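Local structure of glutathione S-transferase domain (Xanthobacter autotrophicus, 4HZ2) at residues Leu66-Ile71 / Val76-Asp81; Val74-Val77 / Thr83-Arg86; Tyr121-Tyr126 / Ala155-Val160. The protein binds glutathione at each subunit of its dimer and probably acts as a transferase of the glutathione S-transferase family. All blocks are in the same frame, centred on the assembly; numbering follows the deposited sequence.

From the N terminus, the chain first closes a short loop in contact 1, where strand 76-78 comes back against the end of helix 63-68 and the residues after it. Contact 2 follows directly: the chain beyond the same strand, whose Val76 and Val77 are shared, turns back and pairs as strand 84-86. The two are chained, one beginning where the other ends, and their centres lie about 4 Å apart in the glutathione-binding N-terminal domain. Contact 3 opens later, joining helices 107-137 and 144-165 of the helical C-terminal domain in a much longer loop. Its centre is about 25 Å from that of contact 2, and nothing in it touches either of the others. All three reach the second subunit.

Contact 1 (Leu66-Ile71 / Val76-Asp81); sequences LALNAI and VVVLDD
Asn69 leans on Val76 just where the chain leaves helix 63-68. Its CB meets Val76 CG2 at 3.6 Å, the shortest approach between the two segments. One bond further out, CG passes the same methyl at 4.2 Å. The amide then divides its work: ND2 still lies 3.9 Å from Val76 CG2 but gives its hydrogen bond to the carbonyl of Lys73, while OD1 reaches forward along its own chain. With CG anti to the backbone N (chi1 178°), OD1 accepts a 3.2 Å bond from Ile71 N, closing an Asx turn. That donor stands well above the carbonyl plane, and Arg86 NH1 is a second partner of the same oxygen, so both ends of this buried amide are satisfied and its rotation is fixed.

Leu68, the preceding residue, adds looser apolar contacts. Its CB is 4.4 Å from Val76 CG1, and the branch CD2 reaches Val78 CG2 at 4.3 Å, so the leucine lies against two valines that point to the same side of the strand. Tyr26 of the adjoining strand 24-27 also touches Leu68. A short helix packed on a face of the mixed sheet in this way belongs to the thioredoxin-like N-terminal domain of glutathione S-transferases.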
loop_
_atom_site.group_PDB
_atom_site.type_symbol
_atom_site.label_atom_id
_atom_site.label_comp_id
_atom_site.label_asym_id
_atom_site.label_seq_id
_atom_site.Cartn_x
_atom_site.Cartn_y
_atom_site.Cartn_z
ATOM N N LEU B 66 15.589 -14.103 -3.463
ATOM C CA LEU B 66 15.348 -12.990 -4.389
ATOM C C LEU B 66 14.813 -13.525 -5.718
ATOM O O LEU B 66 14.098 -12.832 -6.433
ATOM C CB LEU B 66 16.608 -12.118 -4.589
ATOM C CG LEU B 66 17.037 -11.256 -3.396
ATOM C CD1 LEU B 66 18.465 -10.717 -3.553
ATOM C CD2 LEU B 66 16.034 -10.116 -3.169
ATOM N N ALA B 67 15.163 -14.772 -6.036
ATOM C CA ALA B 67 14.611 -15.462 -7.208
ATOM C C ALA B 67 13.100 -15.671 -7.054
ATOM O O ALA B 67 12.366 -15.643 -8.049
ATOM C CB ALA B 67 15.341 -16.786 -7.471
ATOM N N LEU B 68 12.633 -15.868 -5.815
ATOM C CA LEU B 68 11.182 -15.955 -5.545
ATOM C C LEU B 68 10.515 -14.569 -5.532
ATOM O O LEU B 68 9.402 -14.382 -6.058
ATOM C CB LEU B 68 10.900 -16.675 -4.212
ATOM C CG LEU B 68 11.376 -18.127 -4.127
ATOM C CD1 LEU B 68 11.216 -18.675 -2.715
ATOM C CD2 LEU B 68 10.626 -18.982 -5.145
ATOM N N ASN B 69 11.178 -13.602 -4.911
ATOM C CA ASN B 69 10.599 -12.271 -4.771
ATOM C C ASN B 69 11.720 -11.232 -4.855
ATOM O O ASN B 69 12.495 -11.075 -3.907
ATOM C CB ASN B 69 9.828 -12.155 -3.448
ATOM C CG ASN B 69 9.250 -10.761 -3.250
ATOM O OD1 ASN B 69 9.143 -10.000 -4.219
ATOM N ND2 ASN B 69 8.901 -10.409 -2.007
ATOM N N ALA B 70 11.820 -10.537 -5.998
ATOM C CA ALA B 70 12.885 -9.552 -6.215
ATOM C C ALA B 70 12.855 -8.415 -5.180
ATOM O O ALA B 70 13.875 -7.780 -4.927
ATOM C CB ALA B 70 12.832 -8.990 -7.644
ATOM N N ILE B 71 11.689 -8.167 -4.590
ATOM C CA ILE B 71 11.537 -7.148 -3.550
ATOM C C ILE B 71 12.311 -7.549 -2.271
ATOM O O ILE B 71 12.714 -6.698 -1.471
ATOM C CB ILE B 71 10.029 -6.871 -3.244
ATOM C CG1 ILE B 71 9.280 -6.448 -4.525
ATOM C CG2 ILE B 71 9.870 -5.750 -2.228
ATOM C CD1 ILE B 71 7.755 -6.485 -4.459
ATOM N N VAL B 76 6.090 -14.688 1.379
ATOM C CA VAL B 76 5.964 -15.165 0.022
ATOM C C VAL B 76 5.234 -16.492 0.159
ATOM O O VAL B 76 5.547 -17.295 1.036
ATOM C CB VAL B 76 7.347 -15.362 -0.649
ATOM C CG1 VAL B 76 7.201 -16.166 -1.913
ATOM C CG2 VAL B 76 7.996 -14.013 -0.948
ATOM N N VAL B 77 4.215 -16.689 -0.657
ATOM C CA VAL B 77 3.499 -17.958 -0.696
ATOM C C VAL B 77 3.845 -18.650 -2.020
ATOM O O VAL B 77 3.686 -18.066 -3.087
ATOM C CB VAL B 77 1.978 -17.740 -0.591
ATOM C CG1 VAL B 77 1.212 -19.054 -0.791
ATOM C CG2 VAL B 77 1.628 -17.067 0.744
ATOM N N VAL B 78 4.311 -19.894 -1.953
ATOM C CA VAL B 78 4.645 -20.620 -3.163
ATOM C C VAL B 78 3.660 -21.775 -3.337
ATOM O O VAL B 78 3.502 -22.602 -2.440
ATOM C CB VAL B 78 6.099 -21.145 -3.149
ATOM C CG1 VAL B 78 6.403 -21.854 -4.462
ATOM C CG2 VAL B 78 7.082 -20.000 -2.910
ATOM N N LEU B 79 2.973 -21.782 -4.476
ATOM C CA LEU B 79 1.911 -22.756 -4.778
ATOM C C LEU B 79 2.536 -24.074 -5.205
ATOM O O LEU B 79 3.724 -24.118 -5.543
ATOM C CB LEU B 79 1.003 -22.221 -5.894
ATOM C CG LEU B 79 0.458 -20.802 -5.739
ATOM C CD1 LEU B 79 -0.502 -20.424 -6.867
ATOM C CD2 LEU B 79 -0.220 -20.678 -4.380
ATOM N N ASP B 80 1.748 -25.146 -5.214
ATOM C CA ASP B 80 2.307 -26.457 -5.500
ATOM C C ASP B 80 2.874 -26.532 -6.925
ATOM O O ASP B 80 3.680 -27.402 -7.233
ATOM C CB ASP B 80 1.283 -27.567 -5.258
ATOM C CG ASP B 80 -0.030 -27.314 -5.969
ATOM O OD1 ASP B 80 -0.125 -26.318 -6.721
ATOM O OD2 ASP B 80 -0.970 -28.113 -5.771
ATOM N N ASP B 81 2.460 -25.601 -7.781
ATOM C CA ASP B 81 2.991 -25.520 -9.137
ATOM C C ASP B 81 4.219 -24.609 -9.282
ATOM O O ASP B 81 4.688 -24.367 -10.389
ATOM C CB ASP B 81 1.890 -25.126 -10.132
ATOM C CG ASP B 81 1.552 -23.645 -10.103
ATOM O OD1 ASP B 81 2.143 -22.880 -9.305
ATOM O OD2 ASP B 81 0.678 -23.250 -10.898
#

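Contact 2 (Val74-Val77 / Thr83-Arg86); sequences VPVV and TALR. With GSH (glutathione), chain F.
Val77 and Leu85 form the hydrogen-bonded pair of an antiparallel beta hairpin, strands 76-78 and 84-86 of the thioredoxin-like sheet. Each residue gives one backbone bond and accepts one. Leu85 N gives a 2.7 Å bond to Val77 O that is almost straight, 174° at the hydrogen, and Val77 N returns one of 2.8 Å to Leu85 O. Leu85 O has a further visitor: Val76 CA comes within 3.2 Å, a CA-H...O contact that supplements the amide bond. On the side of the sheet where Val77 and Leu85 point, their CB atoms sit 4.3 Å apart, and Phe95 of helix 88-96 touches both side chains. Towards the other side, Val76 CG1 meets Ala84 CB at 4.2 Å.

Upstream, the donors and acceptors go to the ligand instead. A cis peptide bond precedes Pro75, the cis-proline characteristic of this fold, and Val74 offers both its backbone polar groups to the cysteinyl part of glutathione. The two bonds form a ladder like that between antiparallel strands, so the peptide is read by its main chain and this grip asks nothing of the valine side chain.

The outer strand also faces the second subunit. Arg86 NE forms a salt bridge with Glu114 of that subunit, and its guanidinium makes a cation-pi contact with Trp115 there; Ala84 O accepts from Arg111 NH1 of the second subunit. Thr83 OG1 is hydrogen-bonded to Asp81 OD1 within the hairpin turn. At the ligand end, Val74 N donates to glutathione O2 at 2.8 Å, while glutathione N2 donates to Val74 O, also at 2.8 Å and with 168° at the hydrogen.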
loop_
_atom_site.group_PDB
_atom_site.type_symbol
_atom_site.label_atom_id
_atom_site.label_comp_id
_atom_site.label_asym_id
_atom_site.label_seq_id
_atom_site.Cartn_x
_atom_site.Cartn_y
_atom_site.Cartn_z
ATOM N N VAL B 74 9.324 -10.928 3.044
ATOM C CA VAL B 74 8.305 -11.915 3.363
ATOM C C VAL B 74 7.002 -11.195 3.782
ATOM O O VAL B 74 7.034 -10.039 4.245
ATOM C CB VAL B 74 8.773 -12.897 4.467
ATOM C CG1 VAL B 74 9.924 -13.765 3.970
ATOM C CG2 VAL B 74 9.177 -12.154 5.732
ATOM N N PRO B 75 5.843 -11.866 3.650
ATOM C CA PRO B 75 5.619 -13.253 3.235
ATOM C C PRO B 75 5.707 -13.469 1.742
ATOM O O PRO B 75 5.417 -12.572 0.943
ATOM C CB PRO B 75 4.179 -13.521 3.683
ATOM C CG PRO B 75 3.523 -12.150 3.637
ATOM C CD PRO B 75 4.601 -11.237 4.158
ATOM N N VAL B 76 6.090 -14.688 1.379
ATOM C CA VAL B 76 5.964 -15.165 0.022
ATOM C C VAL B 76 5.234 -16.492 0.159
ATOM O O VAL B 76 5.547 -17.295 1.036
ATOM C CB VAL B 76 7.347 -15.362 -0.649
ATOM C CG1 VAL B 76 7.201 -16.166 -1.913
ATOM C CG2 VAL B 76 7.996 -14.013 -0.948
ATOM N N VAL B 77 4.215 -16.689 -0.657
ATOM C CA VAL B 77 3.499 -17.958 -0.696
ATOM C C VAL B 77 3.845 -18.650 -2.020
ATOM O O VAL B 77 3.686 -18.066 -3.087
ATOM C CB VAL B 77 1.978 -17.740 -0.591
ATOM C CG1 VAL B 77 1.212 -19.054 -0.791
ATOM C CG2 VAL B 77 1.628 -17.067 0.744
ATOM N N THR B 83 4.518 -21.307 -8.589
ATOM C CA THR B 83 4.149 -19.886 -8.598
ATOM C C THR B 83 4.392 -19.215 -7.253
ATOM O O THR B 83 3.898 -19.690 -6.209
ATOM C CB THR B 83 2.662 -19.712 -8.958
ATOM O OG1 THR B 83 2.396 -20.382 -10.190
ATOM C CG2 THR B 83 2.298 -18.238 -9.104
ATOM N N ALA B 84 5.137 -18.105 -7.277
ATOM C CA ALA B 84 5.442 -17.367 -6.055
ATOM C C ALA B 84 4.607 -16.098 -5.959
ATOM O O ALA B 84 4.675 -15.236 -6.831
ATOM C CB ALA B 84 6.922 -17.024 -5.991
ATOM N N LEU B 85 3.833 -16.007 -4.881
ATOM C CA LEU B 85 2.973 -14.866 -4.607
ATOM C C LEU B 85 3.615 -14.040 -3.492
ATOM O O LEU B 85 4.163 -14.579 -2.536
ATOM C CB LEU B 85 1.575 -15.341 -4.177
ATOM C CG LEU B 85 0.805 -16.230 -5.184
ATOM C CD1 LEU B 85 -0.555 -16.632 -4.623
ATOM C CD2 LEU B 85 0.638 -15.570 -6.552
ATOM N N ARG B 86 3.552 -12.722 -3.619
ATOM C CA ARG B 86 4.174 -11.834 -2.646
ATOM C C ARG B 86 3.226 -10.689 -2.298
ATOM O O ARG B 86 2.139 -10.560 -2.914
ATOM C CB ARG B 86 5.415 -11.246 -3.265
ATOM C CG ARG B 86 5.079 -10.617 -4.604
ATOM C CD ARG B 86 6.261 -9.946 -5.235
ATOM N NE ARG B 86 5.935 -9.420 -6.565
ATOM C CZ ARG B 86 6.836 -8.854 -7.364
ATOM N NH1 ARG B 86 8.086 -8.738 -6.933
ATOM N NH2 ARG B 86 6.487 -8.386 -8.571
HETATM N N1 GSH F . 4.475 -4.497 1.571
HETATM C CA1 GSH F . 5.026 -5.758 2.183
HETATM C C1 GSH F . 3.916 -6.702 2.586
HETATM O O11 GSH F . 4.060 -7.938 2.371
HETATM O O12 GSH F . 2.877 -6.221 3.147
HETATM C CB1 GSH F . 5.895 -5.466 3.402
HETATM C CG1 GSH F . 6.416 -6.780 3.949
HETATM C CD1 GSH F . 7.590 -6.586 4.881
HETATM O OE1 GSH F . 7.904 -5.457 5.264
HETATM N N2 GSH F . 8.224 -7.714 5.255
HETATM C CA2 GSH F . 9.339 -7.684 6.202
HETATM C C2 GSH F . 10.613 -8.140 5.542
HETATM O O2 GSH F . 10.607 -9.109 4.754
HETATM C CB2 GSH F . 8.939 -8.441 7.500
HETATM S SG2 GSH F . 7.333 -7.944 8.269
HETATM N N3 GSH F . 11.734 -7.467 5.827
HETATM C CA3 GSH F . 12.728 -7.141 4.806
HETATM C C3 GSH F . 14.065 -7.833 4.968
HETATM O O31 GSH F . 14.913 -7.714 4.051
HETATM O O32 GSH F . 14.279 -8.495 6.007
#

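Contact 3 (Tyr121-Tyr126 / Ala155-Val160); sequences YSHEPY and AAALDV. With GSH (glutathione), chain C.
Two long helices of the all-helical C-terminal domain, 107-137 and 144-165, meet where Ser122 and His123 face Ala157; the short axes approach to 8.9 Å, with their directions 135° apart. Ala157 supplies the methyl at the centre of the contact. Its CB sits 3.3 Å from the backbone Ser122 O, at a pi-type turn that widens the first helix, and the same methyl lies 4.0 Å from His123 CD2. The imidazole arrives because CG is anti to the backbone N (chi1 179°), which carries the ring across to the second helix, obliquely to the methyl. Beyond it, NE2 passes Leu158 CD2 at 4.5 Å and makes a weak hydrogen bond to Thr187.

Tyr121, just before Ser122, turns to the dimer partner. The amino N1 of the glutathione held by the second subunit stands over one face of its ring, 3.6 Å from Tyr121 CG, and ligand CB1 lies over the same face, offset toward the CD1-CE1 rim, 3.9 Å from Tyr121 CE1. Tyr121 OH is hydrogen-bonded to Glu124 OE1 of the second subunit. With an alanine here, the ligand's amino end would probably lose its aromatic cover and that Glu124 carboxylate its hydroxyl mate.

No hydrogen bond crosses between the two segments; here they meet through methyl, ring and carbonyl, while the polar side-chain bonds go to other parts of the chain and to the second subunit.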
loop_
_atom_site.group_PDB
_atom_site.type_symbol
_atom_site.label_atom_id
_atom_site.label_comp_id
_atom_site.label_asym_id
_atom_site.label_seq_id
_atom_site.Cartn_x
_atom_site.Cartn_y
_atom_site.Cartn_z
ATOM N N TYR B 121 0.086 2.281 3.765
ATOM C CA TYR B 121 0.684 3.599 3.645
ATOM C C TYR B 121 0.690 4.377 4.969
ATOM O O TYR B 121 1.643 5.104 5.266
ATOM C CB TYR B 121 -0.075 4.441 2.589
ATOM C CG TYR B 121 0.770 5.597 2.127
ATOM C CD1 TYR B 121 0.637 6.872 2.690
ATOM C CD2 TYR B 121 1.775 5.395 1.174
ATOM C CE1 TYR B 121 1.455 7.912 2.277
ATOM C CE2 TYR B 121 2.600 6.419 0.761
ATOM C CZ TYR B 121 2.440 7.682 1.306
ATOM O OH TYR B 121 3.293 8.685 0.873
ATOM N N SER B 122 -0.378 4.217 5.749
ATOM C CA SER B 122 -0.636 5.104 6.895
ATOM C C SER B 122 -0.612 4.398 8.249
ATOM O O SER B 122 -0.650 5.063 9.293
ATOM C CB SER B 122 -1.997 5.802 6.729
ATOM O OG SER B 122 -2.004 6.649 5.591
ATOM N N HIS B 123 -0.556 3.067 8.264
ATOM C CA HIS B 123 -0.714 2.339 9.521
ATOM C C HIS B 123 0.485 1.435 9.767
ATOM O O HIS B 123 1.226 1.621 10.746
ATOM C CB HIS B 123 -2.037 1.570 9.462
ATOM C CG HIS B 123 -2.370 0.735 10.664
ATOM N ND1 HIS B 123 -1.834 -0.530 10.882
ATOM C CD2 HIS B 123 -3.269 0.939 11.667
ATOM C CE1 HIS B 123 -2.368 -1.044 11.981
ATOM N NE2 HIS B 123 -3.254 -0.180 12.465
ATOM N N GLU B 124 0.693 0.472 8.867
ATOM C CA GLU B 124 1.808 -0.476 9.013
ATOM C C GLU B 124 3.168 0.215 9.260
ATOM O O GLU B 124 3.915 -0.194 10.156
ATOM C CB GLU B 124 1.883 -1.403 7.780
ATOM C CG GLU B 124 2.591 -2.728 8.047
ATOM C CD GLU B 124 4.077 -2.680 7.774
ATOM O OE1 GLU B 124 4.604 -1.580 7.496
ATOM O OE2 GLU B 124 4.736 -3.735 7.858
ATOM N N PRO B 125 3.511 1.246 8.462
ATOM C CA PRO B 125 4.863 1.827 8.643
ATOM C C PRO B 125 5.133 2.449 10.011
ATOM O O PRO B 125 6.284 2.775 10.313
ATOM C CB PRO B 125 4.946 2.900 7.532
ATOM C CG PRO B 125 3.933 2.461 6.522
ATOM C CD PRO B 125 2.799 1.857 7.316
ATOM N N TYR B 126 4.092 2.605 10.828
ATOM C CA TYR B 126 4.233 3.203 12.162
ATOM C C TYR B 126 4.016 2.191 13.267
ATOM O O TYR B 126 4.807 2.116 14.217
ATOM C CB TYR B 126 3.302 4.416 12.317
ATOM C CG TYR B 126 3.491 5.332 11.142
ATOM C CD1 TYR B 126 4.732 5.944 10.906
ATOM C CD2 TYR B 126 2.474 5.527 10.222
ATOM C CE1 TYR B 126 4.943 6.726 9.781
ATOM C CE2 TYR B 126 2.659 6.336 9.112
ATOM C CZ TYR B 126 3.898 6.922 8.886
ATOM O OH TYR B 126 4.075 7.723 7.795
ATOM N N ALA B 155 -0.733 6.941 16.181
ATOM C CA ALA B 155 -1.918 7.428 16.882
ATOM C C ALA B 155 -2.932 8.018 15.884
ATOM O O ALA B 155 -4.125 7.773 15.998
ATOM C CB ALA B 155 -1.541 8.439 17.974
ATOM N N ALA B 156 -2.455 8.760 14.892
ATOM C CA ALA B 156 -3.351 9.298 13.857
ATOM C C ALA B 156 -4.082 8.171 13.086
ATOM O O ALA B 156 -5.264 8.300 12.734
ATOM C CB ALA B 156 -2.600 10.222 12.900
ATOM N N ALA B 157 -3.379 7.066 12.826
ATOM C CA ALA B 157 -3.994 5.947 12.064
ATOM C C ALA B 157 -5.058 5.300 12.954
ATOM O O ALA B 157 -6.152 4.968 12.491
ATOM C CB ALA B 157 -2.946 4.929 11.657
ATOM N N LEU B 158 -4.748 5.152 14.247
ATOM C CA LEU B 158 -5.722 4.592 15.181
ATOM C C LEU B 158 -6.946 5.539 15.303
ATOM O O LEU B 158 -8.091 5.074 15.427
ATOM C CB LEU B 158 -5.094 4.260 16.554
ATOM C CG LEU B 158 -4.064 3.123 16.539
ATOM C CD1 LEU B 158 -3.290 3.023 17.851
ATOM C CD2 LEU B 158 -4.747 1.791 16.219
ATOM N N ASP B 159 -6.702 6.853 15.247
ATOM C CA ASP B 159 -7.812 7.816 15.312
ATOM C C ASP B 159 -8.782 7.620 14.124
ATOM O O ASP B 159 -10.005 7.734 14.274
ATOM C CB ASP B 159 -7.305 9.266 15.278
ATOM C CG ASP B 159 -6.624 9.696 16.552
ATOM O OD1 ASP B 159 -6.890 9.097 17.627
ATOM O OD2 ASP B 159 -5.865 10.705 16.471
ATOM N N VAL B 160 -8.227 7.314 12.946
ATOM C CA VAL B 160 -9.040 7.099 11.742
ATOM C C VAL B 160 -9.899 5.835 11.972
ATOM O O VAL B 160 -11.099 5.801 11.715
ATOM C CB VAL B 160 -8.164 6.927 10.470
ATOM C CG1 VAL B 160 -8.987 6.380 9.306
ATOM C CG2 VAL B 160 -7.509 8.242 10.063
HETATM N N1 GSH C . -1.995 6.468 0.046
HETATM C CA1 GSH C . -2.435 7.799 -0.455
HETATM C C1 GSH C . -2.881 7.685 -1.885
HETATM O O11 GSH C . -2.186 6.963 -2.629
HETATM O O12 GSH C . -3.905 8.262 -2.290
HETATM C CB1 GSH C . -1.319 8.841 -0.308
HETATM C CG1 GSH C . -1.842 10.209 -0.751
HETATM C CD1 GSH C . -1.019 11.361 -0.177
HETATM O OE1 GSH C . 0.042 11.161 0.375
HETATM N N2 GSH C . -1.507 12.598 -0.308
HETATM C CA2 GSH C . -0.854 13.740 0.316
HETATM C C2 GSH C . -1.774 14.496 1.219
HETATM O O2 GSH C . -2.881 14.746 0.818
HETATM C CB2 GSH C . -0.301 14.663 -0.760
HETATM S SG2 GSH C . 0.707 16.033 -0.095
HETATM N N3 GSH C . -1.341 14.888 2.427
HETATM C CA3 GSH C . -2.029 16.017 3.038
HETATM C C3 GSH C . -2.175 15.960 4.526
HETATM O O31 GSH C . -2.750 16.917 5.101
HETATM O O32 GSH C . -1.727 14.962 5.120
#